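Local atomic coordinates of mannitol dehydrogenase (Pseudomonas fluorescens, PDB entry 1LJ8), a protein that binds NAD and probably catalyses the NAD-dependent oxidation of mannitol at C2 to give fructose. Residues I131-Y136 against P383-P388; S302-T307 against S379-K384; D428-F433 against V451-G456. One frame throughout, in Å; residues are numbered along the deposited sequence.

Contact 1 (I131-Y136 against P383-P388). With NAD (nicotinamide-adenine-dinucleotide), chain B.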
loop_
_atom_site.group_PDB
_atom_site.type_symbol
_atom_site.label_atom_id
_atom_site.label_comp_id
_atom_site.label_asym_id
_atom_site.label_seq_id
_atom_site.Cartn_x
_atom_site.Cartn_y
_atom_site.Cartn_z
ATOM N N ILE A 131 -2.489 2.340 6.072
ATOM C CA ILE A 131 -1.428 2.836 6.993
ATOM C C ILE A 131 -0.035 2.327 6.613
ATOM O O ILE A 131 0.926 2.483 7.378
ATOM C CB ILE A 131 -1.711 2.405 8.458
ATOM C CG1 ILE A 131 -1.803 0.859 8.581
ATOM C CG2 ILE A 131 -3.043 3.022 8.910
ATOM C CD1 ILE A 131 -1.900 0.370 10.083
ATOM N N THR A 132 0.046 1.767 5.405
ATOM C CA THR A 132 1.262 1.188 4.793
ATOM C C THR A 132 1.646 -0.190 5.301
ATOM O O THR A 132 1.223 -0.635 6.374
ATOM C CB THR A 132 2.542 2.137 4.820
ATOM O OG1 THR A 132 3.185 2.094 6.117
ATOM C CG2 THR A 132 2.158 3.576 4.393
ATOM N N GLU A 133 2.495 -0.853 4.505
ATOM C CA GLU A 133 2.924 -2.222 4.760
ATOM C C GLU A 133 3.548 -2.477 6.128
ATOM O O GLU A 133 3.349 -3.575 6.695
ATOM C CB GLU A 133 3.911 -2.688 3.670
ATOM C CG GLU A 133 3.290 -2.873 2.250
ATOM C CD GLU A 133 3.094 -1.616 1.422
ATOM O OE1 GLU A 133 3.331 -0.480 1.895
ATOM O OE2 GLU A 133 2.682 -1.760 0.237
ATOM N N GLY A 134 4.263 -1.492 6.643
ATOM C CA GLY A 134 4.897 -1.690 7.937
ATOM C C GLY A 134 4.097 -1.088 9.095
ATOM O O GLY A 134 4.584 -1.126 10.239
ATOM N N GLY A 135 2.885 -0.567 8.843
ATOM C CA GLY A 135 2.127 0.054 9.944
ATOM C C GLY A 135 1.479 -0.878 10.965
ATOM O O GLY A 135 0.969 -0.420 11.986
ATOM N N TYR A 136 1.533 -2.190 10.743
ATOM C CA TYR A 136 0.835 -3.119 11.633
ATOM C C TYR A 136 1.651 -3.692 12.790
ATOM O O TYR A 136 1.107 -4.378 13.668
ATOM C CB TYR A 136 0.216 -4.252 10.804
ATOM C CG TYR A 136 -0.813 -3.736 9.796
ATOM C CD1 TYR A 136 -0.416 -3.085 8.619
ATOM C CD2 TYR A 136 -2.172 -3.832 10.083
ATOM C CE1 TYR A 136 -1.370 -2.541 7.750
ATOM C CE2 TYR A 136 -3.168 -3.278 9.225
ATOM C CZ TYR A 136 -2.746 -2.637 8.063
ATOM O OH TYR A 136 -3.699 -2.093 7.232
ATOM N N PRO A 383 9.657 -8.079 3.721
ATOM C CA PRO A 383 9.038 -9.234 4.399
ATOM C C PRO A 383 7.635 -9.569 3.916
ATOM O O PRO A 383 7.155 -10.679 4.152
ATOM C CB PRO A 383 9.072 -8.841 5.911
ATOM C CG PRO A 383 9.064 -7.290 5.868
ATOM C CD PRO A 383 10.016 -7.005 4.678
ATOM N N LYS A 384 6.966 -8.617 3.255
ATOM C CA LYS A 384 5.639 -8.894 2.716
ATOM C C LYS A 384 5.670 -9.395 1.282
ATOM O O LYS A 384 4.932 -10.314 0.932
ATOM C CB LYS A 384 4.768 -7.623 2.704
ATOM C CG LYS A 384 3.975 -7.404 3.961
ATOM C CD LYS A 384 4.854 -7.164 5.148
ATOM C CE LYS A 384 3.988 -6.969 6.407
ATOM N NZ LYS A 384 4.815 -6.934 7.635
ATOM N N PHE A 385 6.526 -8.778 0.463
ATOM C CA PHE A 385 6.515 -9.036 -0.978
ATOM C C PHE A 385 7.475 -10.051 -1.539
ATOM O O PHE A 385 7.165 -10.654 -2.588
ATOM C CB PHE A 385 6.839 -7.750 -1.786
ATOM C CG PHE A 385 5.944 -6.557 -1.507
ATOM C CD1 PHE A 385 6.295 -5.293 -2.033
ATOM C CD2 PHE A 385 4.739 -6.667 -0.763
ATOM C CE1 PHE A 385 5.447 -4.151 -1.818
ATOM C CE2 PHE A 385 3.894 -5.530 -0.539
ATOM C CZ PHE A 385 4.248 -4.281 -1.070
ATOM N N THR A 386 8.616 -10.216 -0.864
ATOM C CA THR A 386 9.722 -11.007 -1.416
ATOM C C THR A 386 10.263 -12.120 -0.523
ATOM O O THR A 386 10.543 -13.225 -0.980
ATOM C CB THR A 386 10.849 -10.024 -1.748
ATOM O OG1 THR A 386 10.308 -9.001 -2.601
ATOM C CG2 THR A 386 12.071 -10.741 -2.392
ATOM N N VAL A 387 10.416 -11.824 0.765
ATOM C CA VAL A 387 10.931 -12.843 1.641
ATOM C C VAL A 387 10.105 -14.140 1.671
ATOM O O VAL A 387 10.690 -15.216 1.752
ATOM C CB VAL A 387 11.158 -12.273 3.074
ATOM C CG1 VAL A 387 11.627 -13.380 4.020
ATOM C CG2 VAL A 387 12.238 -11.177 3.024
ATOM N N PRO A 388 8.756 -14.075 1.614
ATOM C CA PRO A 388 8.001 -15.357 1.637
ATOM C C PRO A 388 8.399 -16.261 0.457
ATOM O O PRO A 388 8.581 -17.497 0.602
ATOM C CB PRO A 388 6.546 -14.894 1.569
ATOM C CG PRO A 388 6.589 -13.639 2.409
ATOM C CD PRO A 388 7.832 -12.937 1.837
HETATM P PA NAD B . 0.765 7.723 0.375
HETATM O O1A NAD B . 2.163 7.949 0.640
HETATM O O2A NAD B . -0.034 8.566 -0.558
HETATM O O5B NAD B . -0.065 7.747 1.739
HETATM C C5B NAD B . 0.344 6.889 2.849
HETATM C C4B NAD B . -0.634 7.364 3.943
HETATM O O4B NAD B . -0.367 6.524 5.142
HETATM C C3B NAD B . -0.395 8.812 4.499
HETATM O O3B NAD B . -1.695 9.335 4.828
HETATM C C2B NAD B . 0.497 8.572 5.725
HETATM O O2B NAD B . 0.447 9.633 6.670
HETATM C C1B NAD B . -0.140 7.321 6.299
HETATM N N9A NAD B . 0.683 6.561 7.186
HETATM C C8A NAD B . 1.984 6.116 7.069
HETATM N N7A NAD B . 2.367 5.403 8.104
HETATM C C5A NAD B . 1.255 5.388 8.932
HETATM C C6A NAD B . 1.085 4.759 10.172
HETATM N N6A NAD B . 1.995 4.016 10.802
HETATM N N1A NAD B . -0.136 4.915 10.813
HETATM C C2A NAD B . -1.166 5.661 10.242
HETATM N N3A NAD B . -1.027 6.275 9.003
HETATM C C4A NAD B . 0.219 6.104 8.393
HETATM O O3 NAD B . 0.660 6.201 -0.063
HETATM P PN NAD B . -0.419 5.426 -0.969
HETATM O O1N NAD B . 0.055 5.401 -2.356
HETATM O O2N NAD B . -1.726 6.033 -0.703
HETATM O O5D NAD B . -0.305 3.946 -0.438
HETATM C C5D NAD B . -0.732 3.696 0.894
HETATM C C4D NAD B . -0.893 2.242 0.993
HETATM O O4D NAD B . -2.009 1.719 0.245
HETATM C C3D NAD B . 0.328 1.329 0.612
HETATM O O3D NAD B . 1.334 1.320 1.618
HETATM C C2D NAD B . -0.320 -0.005 0.297
HETATM O O2D NAD B . -0.444 -0.810 1.462
HETATM C C1D NAD B . -1.698 0.400 -0.285
HETATM N N1N NAD B . -1.764 0.394 -1.759
HETATM C C2N NAD B . -1.187 1.365 -2.599
HETATM C C3N NAD B . -1.257 1.166 -3.953
HETATM C C7N NAD B . -0.597 2.201 -4.884
HETATM O O7N NAD B . -0.495 1.894 -6.082
HETATM N N7N NAD B . -0.093 3.322 -4.415
HETATM C C4N NAD B . -1.899 -0.040 -4.518
HETATM C C5N NAD B . -2.500 -0.976 -3.622
HETATM C C6N NAD B . -2.443 -0.779 -2.213
HETATM O O HOH W 1 6.532 -4.722 7.175
#
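Glu133 and Phe385 meet across the seam between the Rossmann domain, where the loop following strand 126-129 borders the cofactor, and the helical C-terminal domain. The direct contact is an edge encounter. Glu133 OE2 lies near the plane of the Phe385 ring at its rim, 3.2 Å from CZ, and the carboxylate stands almost perpendicular to the ring, with 79° between the planes. The Glu133 chain is turned about CB-CG (chi2 80°), which lets its CG methylene, the apolar half, rest on CZ of Phe385 at 3.7 Å while the carboxylate turns toward the nucleotide. Within its own domain, Phe385 packs on Ile296, Asn300 and Leu304 of helix 289-313.

Hydrogen bonds divide the carboxylate between two tasks. Glu133 OE1 accepts from the ribose hydroxyl O3D of NAD at 2.7 Å, and OE2 from the side-chain amide (ND2) of Asn191. Nearer the adenine, Ile131 CG2 comes within 3.5 Å of NAD C2A. The loop is braced from within: Thr132 to Gly135 form a type I turn, and Thr132 OG1 donates to Ile131 O at 2.6 Å, in the carbonyl plane and on a lone pair.

The third link is water-mediated. Lys384 NZ, salt-bridged to Asp140, donates at 2.8 Å to a water that bonds weakly to Glu133 O; the Lys384 CE methylene lies 3.5 Å from Glu133 O.

No direct hydrogen bond joins the two segments, yet a residue gripping the cofactor from one domain is flanked by a ring of the other, an arrangement consistent with cofactor binding and domain contact being coupled at Glu133.

Contact 2 (S302-T307 against S379-K384)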
loop_
_atom_site.group_PDB
_atom_site.type_symbol
_atom_site.label_atom_id
_atom_site.label_comp_id
_atom_site.label_asym_id
_atom_site.label_seq_id
_atom_site.Cartn_x
_atom_site.Cartn_y
_atom_site.Cartn_z
ATOM N N SER A 302 7.047 -8.457 -8.229
ATOM C CA SER A 302 7.720 -8.010 -9.456
ATOM C C SER A 302 8.128 -6.542 -9.346
ATOM O O SER A 302 9.211 -6.151 -9.827
ATOM C CB SER A 302 6.789 -8.205 -10.676
ATOM O OG SER A 302 6.712 -9.588 -10.963
ATOM N N HIS A 303 7.272 -5.742 -8.689
ATOM C CA HIS A 303 7.597 -4.302 -8.530
ATOM C C HIS A 303 8.938 -4.203 -7.811
ATOM O O HIS A 303 9.816 -3.455 -8.247
ATOM C CB HIS A 303 6.532 -3.587 -7.687
ATOM C CG HIS A 303 5.610 -2.695 -8.457
ATOM N ND1 HIS A 303 4.505 -2.103 -7.863
ATOM C CD2 HIS A 303 5.611 -2.282 -9.751
ATOM C CE1 HIS A 303 3.868 -1.368 -8.761
ATOM N NE2 HIS A 303 4.517 -1.457 -9.912
ATOM N N LEU A 304 9.110 -4.921 -6.690
ATOM C CA LEU A 304 10.409 -4.825 -5.988
ATOM C C LEU A 304 11.556 -5.342 -6.816
ATOM O O LEU A 304 12.664 -4.779 -6.801
ATOM C CB LEU A 304 10.423 -5.553 -4.639
ATOM C CG LEU A 304 9.653 -4.998 -3.461
ATOM C CD1 LEU A 304 10.289 -5.548 -2.157
ATOM C CD2 LEU A 304 9.776 -3.454 -3.407
ATOM N N ALA A 305 11.312 -6.416 -7.563
ATOM C CA ALA A 305 12.384 -6.958 -8.407
ATOM C C ALA A 305 12.822 -5.961 -9.483
ATOM O O ALA A 305 13.992 -5.917 -9.868
ATOM C CB ALA A 305 11.920 -8.284 -9.071
ATOM N N LEU A 306 11.895 -5.158 -9.974
ATOM C CA LEU A 306 12.255 -4.158 -10.984
ATOM C C LEU A 306 12.831 -2.847 -10.447
ATOM O O LEU A 306 13.709 -2.189 -11.056
ATOM C CB LEU A 306 11.005 -3.722 -11.764
ATOM C CG LEU A 306 10.224 -4.769 -12.541
ATOM C CD1 LEU A 306 8.861 -4.184 -13.057
ATOM C CD2 LEU A 306 11.145 -5.177 -13.709
ATOM N N THR A 307 12.315 -2.465 -9.300
ATOM C CA THR A 307 12.574 -1.109 -8.821
ATOM C C THR A 307 13.950 -0.704 -8.335
ATOM O O THR A 307 14.407 0.425 -8.629
ATOM C CB THR A 307 11.482 -0.745 -7.791
ATOM O OG1 THR A 307 11.285 0.682 -7.830
ATOM C CG2 THR A 307 11.878 -1.148 -6.346
ATOM N N SER A 379 12.367 -1.532 3.655
ATOM C CA SER A 379 12.510 -2.214 4.955
ATOM C C SER A 379 11.183 -2.841 5.408
ATOM O O SER A 379 11.182 -3.919 6.022
ATOM C CB SER A 379 13.053 -1.260 6.035
ATOM O OG SER A 379 12.131 -0.215 6.305
ATOM N N SER A 380 10.051 -2.227 5.065
ATOM C CA SER A 380 8.766 -2.821 5.442
ATOM C C SER A 380 8.200 -3.724 4.338
ATOM O O SER A 380 7.415 -4.636 4.628
ATOM C CB SER A 380 7.682 -1.741 5.726
ATOM O OG SER A 380 8.115 -0.747 6.669
ATOM N N LYS A 381 8.565 -3.448 3.087
ATOM C CA LYS A 381 8.018 -4.201 1.964
ATOM C C LYS A 381 8.670 -5.558 1.728
ATOM O O LYS A 381 7.966 -6.507 1.371
ATOM C CB LYS A 381 8.126 -3.369 0.683
ATOM C CG LYS A 381 7.198 -2.176 0.693
ATOM C CD LYS A 381 7.461 -1.293 -0.494
ATOM C CE LYS A 381 6.343 -0.178 -0.545
ATOM N NZ LYS A 381 6.644 0.761 -1.637
ATOM N N PHE A 382 9.982 -5.657 1.921
ATOM C CA PHE A 382 10.617 -6.947 1.712
ATOM C C PHE A 382 9.961 -8.150 2.399
ATOM O O PHE A 382 9.722 -9.157 1.732
ATOM C CB PHE A 382 12.126 -6.906 2.050
ATOM C CG PHE A 382 12.999 -6.592 0.839
ATOM C CD1 PHE A 382 13.471 -5.311 0.623
ATOM C CD2 PHE A 382 13.295 -7.583 -0.103
ATOM C CE1 PHE A 382 14.226 -4.994 -0.489
ATOM C CE2 PHE A 382 14.056 -7.283 -1.241
ATOM C CZ PHE A 382 14.532 -5.975 -1.440
ATOM N N PRO A 383 9.657 -8.079 3.721
ATOM C CA PRO A 383 9.038 -9.234 4.399
ATOM C C PRO A 383 7.635 -9.569 3.916
ATOM O O PRO A 383 7.155 -10.679 4.152
ATOM C CB PRO A 383 9.072 -8.841 5.911
ATOM C CG PRO A 383 9.064 -7.290 5.868
ATOM C CD PRO A 383 10.016 -7.005 4.678
ATOM N N LYS A 384 6.966 -8.617 3.255
ATOM C CA LYS A 384 5.639 -8.894 2.716
ATOM C C LYS A 384 5.670 -9.395 1.282
ATOM O O LYS A 384 4.932 -10.314 0.932
ATOM C CB LYS A 384 4.768 -7.623 2.704
ATOM C CG LYS A 384 3.975 -7.404 3.961
ATOM C CD LYS A 384 4.854 -7.164 5.148
ATOM C CE LYS A 384 3.988 -6.969 6.407
ATOM N NZ LYS A 384 4.815 -6.934 7.635
#
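Leu304 and Phe382, whose CA atoms are 8.0 Å apart, mark the nearest approach of the two helical segments, with no hydrogen bond crossing the gap. This is helix-helix packing inside the helical C-terminal domain: helix 289-313 is regular here, whereas helix 378-385 is kinked near Pro383, which has no N-H to return to the preceding turn. Just beyond it, Lys384 N makes only a weak bond back to Lys381 O.

Among the side chains, a single leucine methyl does the work. Leu304 CD1 reaches over one face of the Phe382 ring in a CH-pi contact, 4.0 Å from its centroid and 4° off the ring normal, so the methyl sits practically above the centre. The aromatic is turned for this by an unusual chi1 of -93°, off the staggered positions, and the ring also meets Trp410, Val406 and Val407, all of helix 401-413. Lys381 offers its aliphatic root to the same methyl, then runs on extended to give NZ to Ser376 O; its side chain passes about 4 Å, at the nearest atoms, from that of the NAD-binding Glu133. Leu304 CD1 lies against both the ring and the backbone, 4.1 Å from Phe382 N and 4.2 Å from Lys381 CB.

Contact 3 (D428-F433 against V451-G456)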
loop_
_atom_site.group_PDB
_atom_site.type_symbol
_atom_site.label_atom_id
_atom_site.label_comp_id
_atom_site.label_asym_id
_atom_site.label_seq_id
_atom_site.Cartn_x
_atom_site.Cartn_y
_atom_site.Cartn_z
ATOM N N ASP A 428 12.746 5.801 3.149
ATOM C CA ASP A 428 12.446 4.648 3.989
ATOM C C ASP A 428 12.372 5.154 5.410
ATOM O O ASP A 428 13.204 5.966 5.818
ATOM C CB ASP A 428 13.588 3.632 3.850
ATOM C CG ASP A 428 13.275 2.272 4.470
ATOM O OD1 ASP A 428 13.284 1.291 3.671
ATOM O OD2 ASP A 428 13.046 2.171 5.727
ATOM N N PRO A 429 11.380 4.696 6.180
ATOM C CA PRO A 429 11.269 5.162 7.568
ATOM C C PRO A 429 12.481 4.757 8.402
ATOM O O PRO A 429 12.752 5.345 9.438
ATOM C CB PRO A 429 9.953 4.540 8.037
ATOM C CG PRO A 429 9.824 3.272 7.189
ATOM C CD PRO A 429 10.284 3.772 5.825
ATOM N N ARG A 430 13.259 3.785 7.929
ATOM C CA ARG A 430 14.440 3.368 8.664
ATOM C C ARG A 430 15.661 3.620 7.792
ATOM O O ARG A 430 16.612 2.847 7.812
ATOM C CB ARG A 430 14.369 1.874 8.987
ATOM C CG ARG A 430 13.085 1.485 9.708
ATOM C CD ARG A 430 13.194 0.066 10.277
ATOM N NE ARG A 430 14.230 -0.023 11.316
ATOM C CZ ARG A 430 14.654 -1.163 11.859
ATOM N NH1 ARG A 430 14.133 -2.329 11.477
ATOM N NH2 ARG A 430 15.625 -1.141 12.784
ATOM N N ALA A 431 15.632 4.709 7.037
ATOM C CA ALA A 431 16.723 4.993 6.107
ATOM C C ALA A 431 18.105 5.008 6.757
ATOM O O ALA A 431 19.043 4.322 6.296
ATOM C CB ALA A 431 16.467 6.343 5.368
ATOM N N GLU A 432 18.241 5.800 7.818
ATOM C CA GLU A 432 19.533 5.920 8.486
ATOM C C GLU A 432 20.055 4.546 8.895
ATOM O O GLU A 432 21.201 4.187 8.599
ATOM C CB GLU A 432 19.395 6.848 9.692
ATOM C CG GLU A 432 20.617 6.904 10.559
ATOM C CD GLU A 432 20.798 8.291 11.150
ATOM O OE1 GLU A 432 19.767 8.972 11.381
ATOM O OE2 GLU A 432 21.960 8.700 11.366
ATOM N N PHE A 433 19.200 3.785 9.560
ATOM C CA PHE A 433 19.526 2.429 9.971
ATOM C C PHE A 433 19.939 1.548 8.760
ATOM O O PHE A 433 20.966 0.851 8.811
ATOM C CB PHE A 433 18.319 1.806 10.672
ATOM C CG PHE A 433 18.485 0.352 10.983
ATOM C CD1 PHE A 433 19.206 -0.058 12.100
ATOM C CD2 PHE A 433 17.924 -0.619 10.148
ATOM C CE1 PHE A 433 19.368 -1.424 12.392
ATOM C CE2 PHE A 433 18.074 -1.974 10.417
ATOM C CZ PHE A 433 18.798 -2.391 11.549
ATOM N N VAL A 451 19.032 -8.651 9.874
ATOM C CA VAL A 451 17.924 -7.874 10.464
ATOM C C VAL A 451 16.668 -8.750 10.388
ATOM O O VAL A 451 15.994 -8.830 9.356
ATOM C CB VAL A 451 17.704 -6.546 9.758
ATOM C CG1 VAL A 451 16.620 -5.757 10.518
ATOM C CG2 VAL A 451 19.058 -5.746 9.693
ATOM N N GLU A 452 16.353 -9.378 11.511
ATOM C CA GLU A 452 15.268 -10.342 11.553
ATOM C C GLU A 452 13.883 -9.832 11.189
ATOM O O GLU A 452 13.144 -10.548 10.507
ATOM C CB GLU A 452 15.243 -11.054 12.918
ATOM C CG GLU A 452 14.378 -12.304 12.906
ATOM C CD GLU A 452 14.384 -13.065 14.249
ATOM O OE1 GLU A 452 15.405 -12.990 14.972
ATOM O OE2 GLU A 452 13.375 -13.746 14.557
ATOM N N GLU A 453 13.548 -8.594 11.555
ATOM C CA GLU A 453 12.224 -8.094 11.216
ATOM C C GLU A 453 12.098 -7.721 9.726
ATOM O O GLU A 453 11.007 -7.322 9.268
ATOM C CB GLU A 453 11.838 -6.885 12.071
ATOM C CG GLU A 453 12.762 -5.700 11.872
ATOM C CD GLU A 453 13.977 -5.725 12.797
ATOM O OE1 GLU A 453 14.454 -6.825 13.184
ATOM O OE2 GLU A 453 14.464 -4.615 13.091
ATOM N N ILE A 454 13.202 -7.841 8.982
ATOM C CA ILE A 454 13.137 -7.584 7.540
ATOM C C ILE A 454 13.296 -8.918 6.813
ATOM O O ILE A 454 12.465 -9.272 5.972
ATOM C CB ILE A 454 14.276 -6.629 7.022
ATOM C CG1 ILE A 454 14.176 -5.262 7.716
ATOM C CG2 ILE A 454 14.176 -6.444 5.476
ATOM C CD1 ILE A 454 15.314 -4.269 7.311
ATOM N N PHE A 455 14.337 -9.683 7.153
ATOM C CA PHE A 455 14.608 -10.901 6.397
ATOM C C PHE A 455 14.321 -12.256 7.004
ATOM O O PHE A 455 14.517 -13.269 6.339
ATOM C CB PHE A 455 16.070 -10.904 5.895
ATOM C CG PHE A 455 16.393 -9.736 4.985
ATOM C CD1 PHE A 455 17.139 -8.636 5.464
ATOM C CD2 PHE A 455 15.911 -9.708 3.678
ATOM C CE1 PHE A 455 17.391 -7.529 4.643
ATOM C CE2 PHE A 455 16.160 -8.587 2.838
ATOM C CZ PHE A 455 16.896 -7.506 3.316
ATOM N N GLY A 456 13.884 -12.286 8.252
ATOM C CA GLY A 456 13.576 -13.572 8.851
ATOM C C GLY A 456 14.788 -14.388 9.219
ATOM O O GLY A 456 15.903 -13.867 9.217
HETATM O O HOH W 2 16.525 -3.654 14.184
#
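Arg430 reaches across to Glu453 in a salt bridge that ties the start of helix 431-437 to the short helix 452-455, both in the helical C-terminal domain. The arginine holds the N-cap position, and its own backbone N closes an Asx turn by donating to Asp428 OD2 at 2.7 Å. From there the side chain can be followed outward. CB lies 3.5 Å from that same Asp428 OD2, and CG and CD run past Ser379 OG of helix 378-385. At CD the chain bends (chi3 65°), swinging the guanidinium over the Phe433 ring. CZ is 3.7 Å from Glu453 OE2. NH2 stands 3.4 Å above the plane of the Phe433 ring, over its centre, a placement consistent with a cation-pi contact. NH1 goes to Glu453 OE2, 2.8 Å away and with a fairly straight N-H...O angle of 157°; the guanidinium and carboxylate planes are only 8° apart, and the oxygen is met on its anti side, with NH1 somewhat out of the carboxylate plane. With alanine in place of Arg430, Glu453 would probably lose its charged mate and the Phe433 face the group lying on it. Phe433 itself turns its edge to the other segment, CZ resting 3.8 Å from Val451 CG2. The second nitrogen of the fork also joins in: Arg430 NH2 donates at 3.0 Å to an in-plane water, which in turn donates to Glu453 OE2.

How the contacts relate
Contacts 1 and 2 are buried and share helix 378-385, including Pro383 and Lys384, whereas contact 3 is partly buried and about 17 Å, centre to centre, from the middle of the chain. Their chemistry follows place: contact 2 is apolar and joins helices of one domain, contact 1 spans two domains and mixes a ring edge with polar groups serving NAD, and contact 3 rests on a direct charged pair, reinforced by a water, beside an apolar Phe433-Val451 touch. They are nonetheless continuous. Phe385 CD1 of contact 1 packs on Leu304 CG of contact 2 at 3.7 Å, and Ser379 OG of 379-384 probably hydrogen-bonds to Asp428 OD2 of contact 3 at 2.6 Å.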